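Local coordinates for protein urocanate hydratase (Paenibacillus sp. Soil724D2, PDB 7NED) that probably catalyses the NAD+-dependent hydration of thiourocanate during bacterial ergothioneine breakdown, and binds NAD+ and urocanate, at residues A[251-256]-A[294-299]; A[339-344]-A[526-531]; A[385-390]-A[397-402]; A[418-423]-A[503-508]. All coordinates share one frame; numbering follows the deposited sequence.

Contact 1 (A[251-256]-A[294-299]). With NAD (nicotinamide-adenine-dinucleotide), chain C.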
# COMPACT_ATOMS: atom_id res chain seq x y z
N VAL A 251 -13.04 31.07 9.66
CA VAL A 251 -11.97 30.72 10.58
C VAL A 251 -11.43 29.36 10.17
O VAL A 251 -12.20 28.41 10.01
CB VAL A 251 -12.46 30.67 12.03
CG1 VAL A 251 -11.30 30.24 12.96
CG2 VAL A 251 -13.09 32.05 12.44
N THR A 252 -10.11 29.27 10.03
CA THR A 252 -9.46 27.96 9.86
C THR A 252 -8.11 28.02 10.56
O THR A 252 -7.86 28.90 11.40
CB THR A 252 -9.38 27.56 8.37
OG1 THR A 252 -8.85 26.23 8.27
CG2 THR A 252 -8.52 28.49 7.55
N ASP A 253 -7.25 27.04 10.25
CA ASP A 253 -5.94 26.94 10.88
C ASP A 253 -5.08 26.14 9.92
O ASP A 253 -5.56 25.21 9.29
CB ASP A 253 -6.04 26.24 12.24
CG ASP A 253 -4.66 26.01 12.88
OD1 ASP A 253 -3.94 25.06 12.48
OD2 ASP A 253 -4.27 26.81 13.75
N GLN A 254 -3.83 26.53 9.78
CA GLN A 254 -2.95 25.67 9.03
C GLN A 254 -1.58 25.66 9.67
O GLN A 254 -0.55 25.68 9.00
CB GLN A 254 -2.91 26.06 7.56
CG GLN A 254 -2.74 24.81 6.70
CD GLN A 254 -2.81 25.12 5.24
OE1 GLN A 254 -2.70 26.28 4.83
NE2 GLN A 254 -3.18 24.11 4.45
N THR A 255 -1.60 25.47 10.97
CA THR A 255 -0.41 25.22 11.71
C THR A 255 -0.04 23.74 11.47
O THR A 255 -0.79 22.93 11.01
CB THR A 255 -0.63 25.40 13.21
OG1 THR A 255 -1.64 24.53 13.64
CG2 THR A 255 -0.99 26.84 13.57
N SER A 256 1.10 23.36 11.98
CA SER A 256 1.51 21.98 11.91
C SER A 256 0.92 21.16 13.08
O SER A 256 1.64 20.60 13.81
CB SER A 256 3.03 21.90 11.90
OG SER A 256 3.55 22.65 12.97
N ALA A 294 -6.30 21.88 21.73
CA ALA A 294 -7.65 21.78 22.27
C ALA A 294 -8.24 23.17 22.57
O ALA A 294 -9.41 23.45 22.25
CB ALA A 294 -7.64 20.90 23.52
N VAL A 295 -7.45 24.05 23.18
CA VAL A 295 -7.91 25.42 23.45
C VAL A 295 -8.25 26.14 22.15
O VAL A 295 -9.26 26.87 22.05
CB VAL A 295 -6.83 26.19 24.23
CG1 VAL A 295 -7.16 27.66 24.23
CG2 VAL A 295 -6.72 25.66 25.65
N GLU A 296 -7.38 26.02 21.15
CA GLU A 296 -7.63 26.68 19.88
C GLU A 296 -8.92 26.18 19.25
O GLU A 296 -9.73 26.99 18.77
CB GLU A 296 -6.44 26.49 18.93
CG GLU A 296 -6.68 27.22 17.61
CD GLU A 296 -5.55 27.08 16.60
OE1 GLU A 296 -4.46 26.50 16.90
OE2 GLU A 296 -5.78 27.56 15.48
N VAL A 297 -9.14 24.87 19.23
CA VAL A 297 -10.34 24.36 18.58
C VAL A 297 -11.60 24.69 19.38
O VAL A 297 -12.68 24.89 18.81
CB VAL A 297 -10.22 22.84 18.34
CG1 VAL A 297 -11.55 22.27 17.87
CG2 VAL A 297 -9.10 22.56 17.35
N GLU A 298 -11.51 24.73 20.71
CA GLU A 298 -12.64 25.23 21.49
C GLU A 298 -13.02 26.63 21.05
O GLU A 298 -14.20 26.95 20.87
CB GLU A 298 -12.29 25.23 22.97
CG GLU A 298 -12.47 23.88 23.63
CD GLU A 298 -13.94 23.48 23.67
OE1 GLU A 298 -14.74 24.14 24.37
OE2 GLU A 298 -14.26 22.43 23.06
N ALA A 299 -12.02 27.49 20.88
CA ALA A 299 -12.28 28.83 20.37
C ALA A 299 -12.92 28.77 18.98
O ALA A 299 -13.89 29.49 18.69
CB ALA A 299 -10.99 29.64 20.37
PA NAD C . 5.16 24.04 8.39
O1A NAD C . 5.51 23.25 9.64
O2A NAD C . 6.11 24.53 7.37
O5B NAD C . 4.58 25.49 9.05
C5B NAD C . 3.78 25.34 10.15
C4B NAD C . 3.66 26.82 10.74
O4B NAD C . 2.89 26.88 11.91
C3B NAD C . 5.13 27.18 11.11
O3B NAD C . 5.46 28.40 10.58
C2B NAD C . 5.08 27.24 12.67
O2B NAD C . 5.85 28.26 13.20
C1B NAD C . 3.63 27.69 12.84
N9A NAD C . 3.04 27.34 14.14
C8A NAD C . 3.20 26.20 14.91
N7A NAD C . 2.52 26.23 16.03
C5A NAD C . 1.84 27.44 15.99
C6A NAD C . 0.96 28.07 16.89
N6A NAD C . 0.59 27.47 18.05
N1A NAD C . 0.44 29.29 16.59
C2A NAD C . 0.87 29.85 15.43
N3A NAD C . 1.70 29.38 14.49
C4A NAD C . 2.18 28.16 14.81
O3 NAD C . 3.88 23.24 7.95
PN NAD C . 3.25 23.48 6.51
O1N NAD C . 3.87 22.86 5.29
O2N NAD C . 2.71 24.90 6.48
O5D NAD C . 1.77 22.59 6.57
C5D NAD C . 0.92 22.97 7.66
C4D NAD C . -0.25 22.03 7.71
O4D NAD C . -0.84 21.88 6.44
C3D NAD C . 0.45 20.61 8.03
O3D NAD C . -0.30 19.87 8.98
C2D NAD C . 0.40 19.86 6.64
O2D NAD C . 0.19 18.51 6.70
C1D NAD C . -0.99 20.48 6.33
N1N NAD C . -1.60 20.17 5.02
C2N NAD C . -2.01 18.86 4.97
C3N NAD C . -2.68 18.36 3.86
C7N NAD C . -3.03 16.87 3.88
O7N NAD C . -3.96 16.37 3.24
N7N NAD C . -2.20 16.03 4.60
C4N NAD C . -2.93 19.27 2.82
C5N NAD C . -2.51 20.59 2.93
C6N NAD C . -1.85 21.06 4.07
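Asp-253 and Glu-296 meet through their carboxylates, whose planes stand 63° apart; the nearest approach is between one oxygen of each. OD2 of Asp-253 lies 2.4 Å from OE2 of Glu-296; two buried acid oxygens this close suggest that one group probably holds a proton. Glu-296 reaches out from its helix with CG anti to the backbone N (chi1 -179°) and the rest of the chain extended, and its OE1 is bonded to Tyr-264 OH. The other oxygen of Asp-253, OD1, turns back to its own loop. There Thr-255 OG1 comes to the syn lone pair at 2.6 Å, while Thr-255 N, 2.8 Å from OD1, sits above the carboxylate plane and closes an Asx turn; Asn-315 adds a further bond. With an alanine here, the turn would lose its acceptor, Glu-296 OE2 its neighbour, and Thr-255 would probably be freer to shift against the cofactor. Thr-255 CG2 rests 3.7 Å from C4A of the NAD adenine, and Gln-254 NE2 is 3.3 Å from C6N of the nicotinamide. A loop that leaves a parallel strand, here 250-251, and runs along the dinucleotide is characteristic of a Rossmann-like NAD-binding domain.

Contact 2 (A[339-344]-A[526-531])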
# COMPACT_ATOMS: atom_id res chain seq x y z
N PHE A 339 -16.25 21.62 0.72
CA PHE A 339 -16.04 22.60 -0.35
C PHE A 339 -15.50 22.03 -1.65
O PHE A 339 -15.97 22.43 -2.73
CB PHE A 339 -15.12 23.69 0.16
CG PHE A 339 -15.58 24.29 1.47
CD1 PHE A 339 -16.88 24.78 1.59
CD2 PHE A 339 -14.76 24.28 2.57
CE1 PHE A 339 -17.34 25.29 2.80
CE2 PHE A 339 -15.19 24.81 3.80
CZ PHE A 339 -16.48 25.32 3.91
N LEU A 340 -14.51 21.12 -1.61
CA LEU A 340 -13.83 20.79 -2.85
C LEU A 340 -14.25 19.45 -3.46
O LEU A 340 -13.90 19.17 -4.61
CB LEU A 340 -12.30 20.78 -2.64
CG LEU A 340 -11.67 22.12 -2.22
CD1 LEU A 340 -10.16 21.96 -2.20
CD2 LEU A 340 -12.11 23.24 -3.11
N ARG A 341 -15.03 18.63 -2.76
CA ARG A 341 -15.32 17.31 -3.29
C ARG A 341 -16.02 17.34 -4.65
O ARG A 341 -15.77 16.43 -5.45
CB ARG A 341 -16.13 16.50 -2.27
CG ARG A 341 -16.29 14.99 -2.70
CD ARG A 341 -16.76 14.14 -1.53
NE ARG A 341 -15.71 13.97 -0.53
CZ ARG A 341 -15.91 13.62 0.73
NH1 ARG A 341 -17.15 13.38 1.16
NH2 ARG A 341 -14.86 13.42 1.54
N PRO A 342 -16.85 18.34 -5.00
CA PRO A 342 -17.39 18.34 -6.37
C PRO A 342 -16.31 18.43 -7.42
O PRO A 342 -16.50 17.91 -8.53
CB PRO A 342 -18.30 19.58 -6.37
CG PRO A 342 -18.76 19.67 -4.96
CD PRO A 342 -17.54 19.32 -4.15
N LEU A 343 -15.16 19.07 -7.12
CA LEU A 343 -14.05 19.05 -8.06
C LEU A 343 -13.40 17.66 -8.11
O LEU A 343 -13.16 17.10 -9.19
CB LEU A 343 -13.04 20.10 -7.64
CG LEU A 343 -13.57 21.56 -7.65
CD1 LEU A 343 -12.51 22.50 -7.14
CD2 LEU A 343 -13.98 21.93 -9.07
N PHE A 344 -13.06 17.12 -6.94
CA PHE A 344 -12.45 15.80 -6.90
C PHE A 344 -13.31 14.77 -7.63
O PHE A 344 -12.77 13.85 -8.27
CB PHE A 344 -12.23 15.37 -5.45
CG PHE A 344 -11.32 16.28 -4.67
CD1 PHE A 344 -10.25 16.91 -5.28
CD2 PHE A 344 -11.52 16.49 -3.31
CE1 PHE A 344 -9.39 17.74 -4.56
CE2 PHE A 344 -10.66 17.31 -2.58
CZ PHE A 344 -9.61 17.95 -3.22
N ALA A 526 -18.34 5.48 -5.63
CA ALA A 526 -18.97 5.82 -4.36
C ALA A 526 -20.36 6.41 -4.54
O ALA A 526 -21.01 6.72 -3.55
CB ALA A 526 -18.10 6.78 -3.56
N GLY A 527 -20.80 6.62 -5.78
CA GLY A 527 -22.16 7.05 -6.03
C GLY A 527 -22.31 8.51 -6.36
O GLY A 527 -23.44 9.01 -6.34
N TYR A 528 -21.22 9.23 -6.63
CA TYR A 528 -21.31 10.67 -6.88
C TYR A 528 -21.80 10.92 -8.29
O TYR A 528 -21.26 10.38 -9.25
CB TYR A 528 -19.97 11.37 -6.64
CG TYR A 528 -19.70 11.48 -5.17
CD1 TYR A 528 -20.23 12.53 -4.43
CD2 TYR A 528 -18.97 10.50 -4.51
CE1 TYR A 528 -20.04 12.60 -3.07
CE2 TYR A 528 -18.76 10.56 -3.15
CZ TYR A 528 -19.30 11.60 -2.43
OH TYR A 528 -19.09 11.67 -1.08
N GLU A 529 -22.85 11.73 -8.40
CA GLU A 529 -23.48 11.97 -9.69
C GLU A 529 -22.59 12.80 -10.62
O GLU A 529 -22.65 12.62 -11.85
CB GLU A 529 -24.83 12.62 -9.43
CG GLU A 529 -25.76 12.59 -10.58
CD GLU A 529 -25.80 11.25 -11.26
OE1 GLU A 529 -26.03 11.29 -12.48
OE2 GLU A 529 -25.64 10.19 -10.59
N GLU A 530 -21.78 13.72 -10.07
CA GLU A 530 -20.83 14.44 -10.92
C GLU A 530 -19.89 13.47 -11.63
O GLU A 530 -19.52 13.68 -12.79
CB GLU A 530 -20.01 15.43 -10.07
CG GLU A 530 -20.81 16.41 -9.20
CD GLU A 530 -21.14 15.94 -7.75
OE1 GLU A 530 -21.32 14.70 -7.45
OE2 GLU A 530 -21.20 16.86 -6.88
N SER A 531 -19.49 12.42 -10.93
CA SER A 531 -18.61 11.40 -11.51
C SER A 531 -19.32 10.62 -12.62
O SER A 531 -18.76 10.36 -13.69
CB SER A 531 -18.23 10.44 -10.41
OG SER A 531 -17.53 11.13 -9.42
O HOH W 1 -19.78 13.91 0.20
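The Arg-341 guanidinium and the Tyr-528 ring are turned 66° against each other, and a single water lies in plane at an edge of both. It accepts from Arg-341 NH1 at 2.8 Å and is bonded to Tyr-528 OH at 2.7 Å. Glu-530 OE1 also lies at the tyrosine edge, and the Phe-344 ring has Leu-340 O over one face. The two long side chains cross at about a right angle: Arg-341 CD packs 3.7 Å from Tyr-528 CZ, and a bend at chi3 (-72°) carries the guanidinium on past the hydroxyl. Arg-341 NH2 bonds to the carbonyls of Met-446 and Glu-448, and Tyr-528 OH to Lys-451 N, so both polar ends grip the backbone of the 446-451 loop. Tyr-528 occupies the N-cap position of helix 529-538, directly after Gly-527, which, with positive phi and two bonds back into the last turn, ends helix 502-525 in a Schellman motif; the contact thus sets this helix-to-helix turn against helix 335-344. A leucine in place of Arg-341 would probably leave the two loop carbonyls without the NH2 group and the water without its arginine partner. The Pro-342 ring and the Glu-530 side chain run side by side, with CB of Pro-342 4.0 Å from OE2 of Glu-530. At the next residue, Ser-531 OG bonds to Ala-345 O just beyond the other helix.

Contact 3 (A[385-390]-A[397-402])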
# COMPACT_ATOMS: atom_id res chain seq x y z
N ARG A 385 -4.46 34.06 -14.91
CA ARG A 385 -4.21 35.51 -14.90
C ARG A 385 -3.73 35.96 -13.53
O ARG A 385 -2.73 36.68 -13.41
CB ARG A 385 -5.47 36.27 -15.30
CG ARG A 385 -5.78 36.11 -16.77
CD ARG A 385 -6.88 37.06 -17.29
NE ARG A 385 -6.94 36.83 -18.72
CZ ARG A 385 -7.84 36.03 -19.29
NH1 ARG A 385 -8.78 35.47 -18.54
NH2 ARG A 385 -7.83 35.83 -20.61
N LEU A 386 -4.41 35.50 -12.48
CA LEU A 386 -4.06 35.90 -11.14
C LEU A 386 -2.67 35.40 -10.77
O LEU A 386 -1.86 36.14 -10.19
CB LEU A 386 -5.10 35.39 -10.15
CG LEU A 386 -6.49 36.05 -10.15
CD1 LEU A 386 -7.35 35.31 -9.15
CD2 LEU A 386 -6.44 37.55 -9.86
N ALA A 387 -2.39 34.12 -11.06
CA ALA A 387 -1.11 33.54 -10.65
C ALA A 387 0.05 34.19 -11.39
O ALA A 387 1.08 34.51 -10.79
CB ALA A 387 -1.12 32.02 -10.88
N ARG A 388 -0.10 34.41 -12.69
CA ARG A 388 0.97 35.05 -13.44
C ARG A 388 1.28 36.43 -12.87
O ARG A 388 2.44 36.85 -12.86
CB ARG A 388 0.60 35.14 -14.92
CG ARG A 388 1.70 35.80 -15.77
CD ARG A 388 1.28 35.75 -17.23
NE ARG A 388 -0.00 36.44 -17.42
CZ ARG A 388 -0.73 36.36 -18.54
NH1 ARG A 388 -0.31 35.57 -19.54
NH2 ARG A 388 -1.88 37.02 -18.62
N GLU A 389 0.26 37.12 -12.36
CA GLU A 389 0.44 38.50 -11.91
C GLU A 389 1.01 38.55 -10.51
O GLU A 389 1.82 39.43 -10.22
CB GLU A 389 -0.89 39.24 -11.95
CG GLU A 389 -0.86 40.70 -11.46
CD GLU A 389 -0.01 41.62 -12.33
OE1 GLU A 389 0.49 42.66 -11.81
OE2 GLU A 389 0.17 41.28 -13.54
N HIS A 390 0.65 37.59 -9.64
CA HIS A 390 0.82 37.77 -8.21
C HIS A 390 1.65 36.71 -7.50
O HIS A 390 2.04 36.94 -6.35
CB HIS A 390 -0.55 37.82 -7.51
CG HIS A 390 -1.39 39.00 -7.90
ND1 HIS A 390 -1.09 40.29 -7.49
CD2 HIS A 390 -2.54 39.08 -8.60
CE1 HIS A 390 -2.00 41.12 -7.97
NE2 HIS A 390 -2.90 40.41 -8.64
N PRO A 397 11.05 28.13 -11.61
CA PRO A 397 9.72 28.63 -12.00
C PRO A 397 8.75 27.47 -12.14
O PRO A 397 9.08 26.45 -12.74
CB PRO A 397 9.98 29.32 -13.34
CG PRO A 397 11.47 29.72 -13.27
CD PRO A 397 12.12 28.59 -12.53
N ALA A 398 7.54 27.64 -11.59
CA ALA A 398 6.54 26.57 -11.60
C ALA A 398 5.16 27.20 -11.61
O ALA A 398 4.99 28.38 -11.29
CB ALA A 398 6.71 25.65 -10.38
N ARG A 399 4.15 26.37 -11.90
CA ARG A 399 2.77 26.84 -11.93
C ARG A 399 1.86 25.77 -11.38
O ARG A 399 2.05 24.58 -11.65
CB ARG A 399 2.35 27.22 -13.37
CG ARG A 399 0.90 27.71 -13.52
CD ARG A 399 0.64 29.07 -12.80
NE ARG A 399 1.31 30.19 -13.45
CZ ARG A 399 2.11 31.06 -12.84
NH1 ARG A 399 2.39 30.97 -11.53
NH2 ARG A 399 2.69 32.00 -13.57
N ILE A 400 0.88 26.21 -10.56
CA ILE A 400 -0.23 25.37 -10.11
C ILE A 400 -1.43 25.68 -11.00
O ILE A 400 -1.70 26.85 -11.34
CB ILE A 400 -0.57 25.61 -8.63
CG1 ILE A 400 -1.66 24.62 -8.15
CG2 ILE A 400 -1.00 27.01 -8.40
CD1 ILE A 400 -1.10 23.11 -8.07
N GLY A 401 -2.17 24.63 -11.39
CA GLY A 401 -3.34 24.91 -12.20
C GLY A 401 -4.28 23.72 -12.17
O GLY A 401 -3.95 22.65 -12.69
N TRP A 402 -5.42 23.87 -11.51
CA TRP A 402 -6.31 22.74 -11.31
C TRP A 402 -7.02 22.42 -12.61
O TRP A 402 -7.72 23.26 -13.18
CB TRP A 402 -7.33 23.03 -10.21
CG TRP A 402 -6.76 22.93 -8.85
CD1 TRP A 402 -5.59 23.47 -8.41
CD2 TRP A 402 -7.33 22.24 -7.73
NE1 TRP A 402 -5.39 23.16 -7.08
CE2 TRP A 402 -6.44 22.39 -6.65
CE3 TRP A 402 -8.50 21.49 -7.54
CZ2 TRP A 402 -6.68 21.81 -5.37
CZ3 TRP A 402 -8.74 20.90 -6.29
CH2 TRP A 402 -7.83 21.08 -5.22
O HOH W 2 4.42 34.87 -13.32
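Arg-399 gives up the most surface here, laying one face of its guanidinium on the helix backbone at Ala-387 and Arg-388. The Ala-387 methyl is over that face, its CB 3.7 Å from Arg-399 NH1, and Arg-388 N lies over the same face, 3.8 Å above the plane and toward the rim. Beyond the alanine, Arg-399 NH2 comes within 3.5 Å of Arg-388 CA. The arginine leaves its strand with CG anti to the backbone N (chi1 179°), then bends at chi2 and again at chi3 (69°), which folds the flat group over against the helix. Strand 398-400 is one of the two outermost strands of the mixed sheet within this chain, paired antiparallel with strand 351-355, and a short loop joins it to the end of helix 378-390; the contact holds that helix against the sheet margin. The buried charge has partners of its own: Arg-399 NH1 bonds to Gln-133 OE1 and NH2 forms a salt bridge with Asp-367. At the guanidinium edge, in plane, a water donates to Arg-388 O at 2.8 Å and accepts a weak bond from Arg-399 NH2. Arg-388 contributes mainly its backbone and CB. Its bent chain leads its own guanidinium away to a salt bridge with Glu-368, keeping Arg-388 NE 6.5 Å from Arg-399 NH2, and the two neighbouring acids probably offset the like charges.

Contact 4 (A[418-423]-A[503-508])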
# COMPACT_ATOMS: atom_id res chain seq x y z
N MET A 418 5.52 21.85 -27.45
CA MET A 418 6.22 23.13 -27.37
C MET A 418 7.67 22.92 -27.02
O MET A 418 8.55 23.65 -27.50
CB MET A 418 5.55 24.05 -26.34
CG MET A 418 4.11 24.36 -26.65
SD MET A 418 3.28 25.35 -25.39
CE MET A 418 4.42 26.72 -25.13
N VAL A 419 7.96 21.93 -26.16
CA VAL A 419 9.35 21.60 -25.90
C VAL A 419 10.01 21.12 -27.19
O VAL A 419 11.10 21.55 -27.56
CB VAL A 419 9.47 20.55 -24.78
CG1 VAL A 419 10.94 20.11 -24.65
CG2 VAL A 419 8.99 21.10 -23.46
N ARG A 420 9.34 20.21 -27.88
CA ARG A 420 9.92 19.63 -29.09
C ARG A 420 10.19 20.69 -30.16
O ARG A 420 11.23 20.65 -30.84
CB ARG A 420 8.96 18.53 -29.60
CG ARG A 420 9.23 17.98 -30.99
CD ARG A 420 8.51 16.64 -31.20
NE ARG A 420 7.06 16.75 -31.36
CZ ARG A 420 6.17 16.29 -30.48
NH1 ARG A 420 6.61 15.70 -29.36
NH2 ARG A 420 4.86 16.42 -30.69
N GLU A 421 9.28 21.65 -30.32
CA GLU A 421 9.37 22.72 -31.31
C GLU A 421 10.21 23.91 -30.85
O GLU A 421 10.23 24.95 -31.54
CB GLU A 421 7.96 23.20 -31.68
CG GLU A 421 7.15 22.10 -32.37
CD GLU A 421 5.74 22.50 -32.74
OE1 GLU A 421 5.11 21.71 -33.48
OE2 GLU A 421 5.26 23.57 -32.30
N GLY A 422 10.89 23.81 -29.71
CA GLY A 422 11.68 24.91 -29.21
C GLY A 422 10.89 26.13 -28.80
O GLY A 422 11.46 27.22 -28.66
N LYS A 423 9.59 26.01 -28.60
CA LYS A 423 8.85 27.13 -28.03
C LYS A 423 9.05 27.26 -26.53
O LYS A 423 8.67 28.28 -25.96
CB LYS A 423 7.36 27.02 -28.35
CG LYS A 423 7.03 27.15 -29.82
CD LYS A 423 5.53 27.10 -30.03
CE LYS A 423 5.17 27.07 -31.48
NZ LYS A 423 3.69 27.02 -31.59
N GLU A 503 8.10 9.75 -28.09
CA GLU A 503 7.79 8.67 -27.16
C GLU A 503 7.20 9.21 -25.87
O GLU A 503 6.29 8.60 -25.30
CB GLU A 503 9.04 7.84 -26.92
CG GLU A 503 9.33 6.93 -28.09
CD GLU A 503 10.47 5.99 -27.84
OE1 GLU A 503 10.71 5.09 -28.69
OE2 GLU A 503 11.15 6.15 -26.81
N SER A 504 7.65 10.39 -25.43
CA SER A 504 7.03 11.00 -24.24
C SER A 504 5.57 11.34 -24.46
O SER A 504 4.78 11.35 -23.50
CB SER A 504 7.85 12.22 -23.82
OG SER A 504 9.11 11.75 -23.33
N ASP A 505 5.18 11.64 -25.71
CA ASP A 505 3.77 11.91 -25.98
C ASP A 505 2.91 10.74 -25.52
O ASP A 505 1.88 10.92 -24.84
CB ASP A 505 3.57 12.16 -27.47
CG ASP A 505 4.05 13.53 -27.90
OD1 ASP A 505 4.03 14.46 -27.07
OD2 ASP A 505 4.46 13.67 -29.08
N ILE A 506 3.32 9.53 -25.88
CA ILE A 506 2.57 8.35 -25.45
C ILE A 506 2.54 8.26 -23.93
O ILE A 506 1.49 8.01 -23.34
CB ILE A 506 3.18 7.07 -26.06
CG1 ILE A 506 3.21 7.18 -27.58
CG2 ILE A 506 2.40 5.84 -25.58
CD1 ILE A 506 4.46 6.61 -28.16
N ARG A 507 3.71 8.42 -23.29
CA ARG A 507 3.75 8.29 -21.83
C ARG A 507 2.82 9.29 -21.16
O ARG A 507 2.06 8.95 -20.23
CB ARG A 507 5.18 8.47 -21.34
CG ARG A 507 6.16 7.40 -21.93
CD ARG A 507 7.56 7.43 -21.26
NE ARG A 507 8.21 8.74 -21.35
CZ ARG A 507 8.16 9.64 -20.38
NH1 ARG A 507 7.48 9.35 -19.26
NH2 ARG A 507 8.77 10.83 -20.53
N LEU A 508 2.88 10.55 -21.61
CA LEU A 508 2.09 11.61 -20.98
C LEU A 508 0.61 11.35 -21.16
O LEU A 508 -0.18 11.52 -20.23
CB LEU A 508 2.46 12.96 -21.59
CG LEU A 508 3.88 13.43 -21.35
CD1 LEU A 508 4.13 14.61 -22.29
CD2 LEU A 508 3.96 13.90 -19.91
O HOH W 3 2.58 16.38 -28.12
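Arg-420 and Asp-505 reach toward each other from opposite directions, and the close part of the contact is where they meet. Asp-505 OD2 takes both terminal nitrogens of the guanidinium, NH1 at 3.0 Å and NH2 at 3.2 Å, in one salt bridge. Its hydrogen bonds are weak: the N-H of NH1 makes an angle of only 125° at the hydrogen, and the carboxylate plane stands 86° from that of the guanidinium, so no flat two-to-two pairing forms. A bend at chi3 (73°) swings the Arg-420 guanidinium across to the acid and to Gly-500 O, which takes a further hydrogen bond from NH1. Asp-505 OD1 is occupied differently, by Asn-416 ND2 and by a water that donates at 2.6 Å; that water also accepts a weak bond from Arg-420 NH2. The looser side begins where helix 407-420 ends. Glu-421, Gly-422 and Lys-423 are exposed and touch nothing of 503-508, and Lys-423 NZ reaches Glu-421 OE2 only in a long salt bridge of 3.9 Å. Ser-504 makes no contact with 418-423; its OG accepts from Arg-507 NH2 at 3.0 Å and is also bonded to Asp-499. The bridge therefore ties the last turn of helix 407-420 to the first turn of helix 502-525, while Leu-508, further along the latter, packs on Asn-416 and on Leu-496 and Ala-498 of strand 490-498.

In the fold
Contact 1 comes first along the chain and belongs to the Rossmann-like domain; the other three belong to the C-terminal domain of the urocanase family. Contact 2 closes a long loop of chain within which contact 3 and then contact 4 are nested. Contacts 2 and 3 touch although their centres are 25 Å apart: the Trp-402 ring packs on Leu-340, Leu-343 and Phe-344, linking helix 335-344 to the sheet margin. Contacts 3 and 4 share the mixed sheet, one through its strand 398-400, the other through a helix packed on strand 490-498. Contacts 1 and 4 lie on opposite sides of the chain's centre, about 45 Å apart between centres, so the set spans the chain from cofactor-binding domain to outer helices.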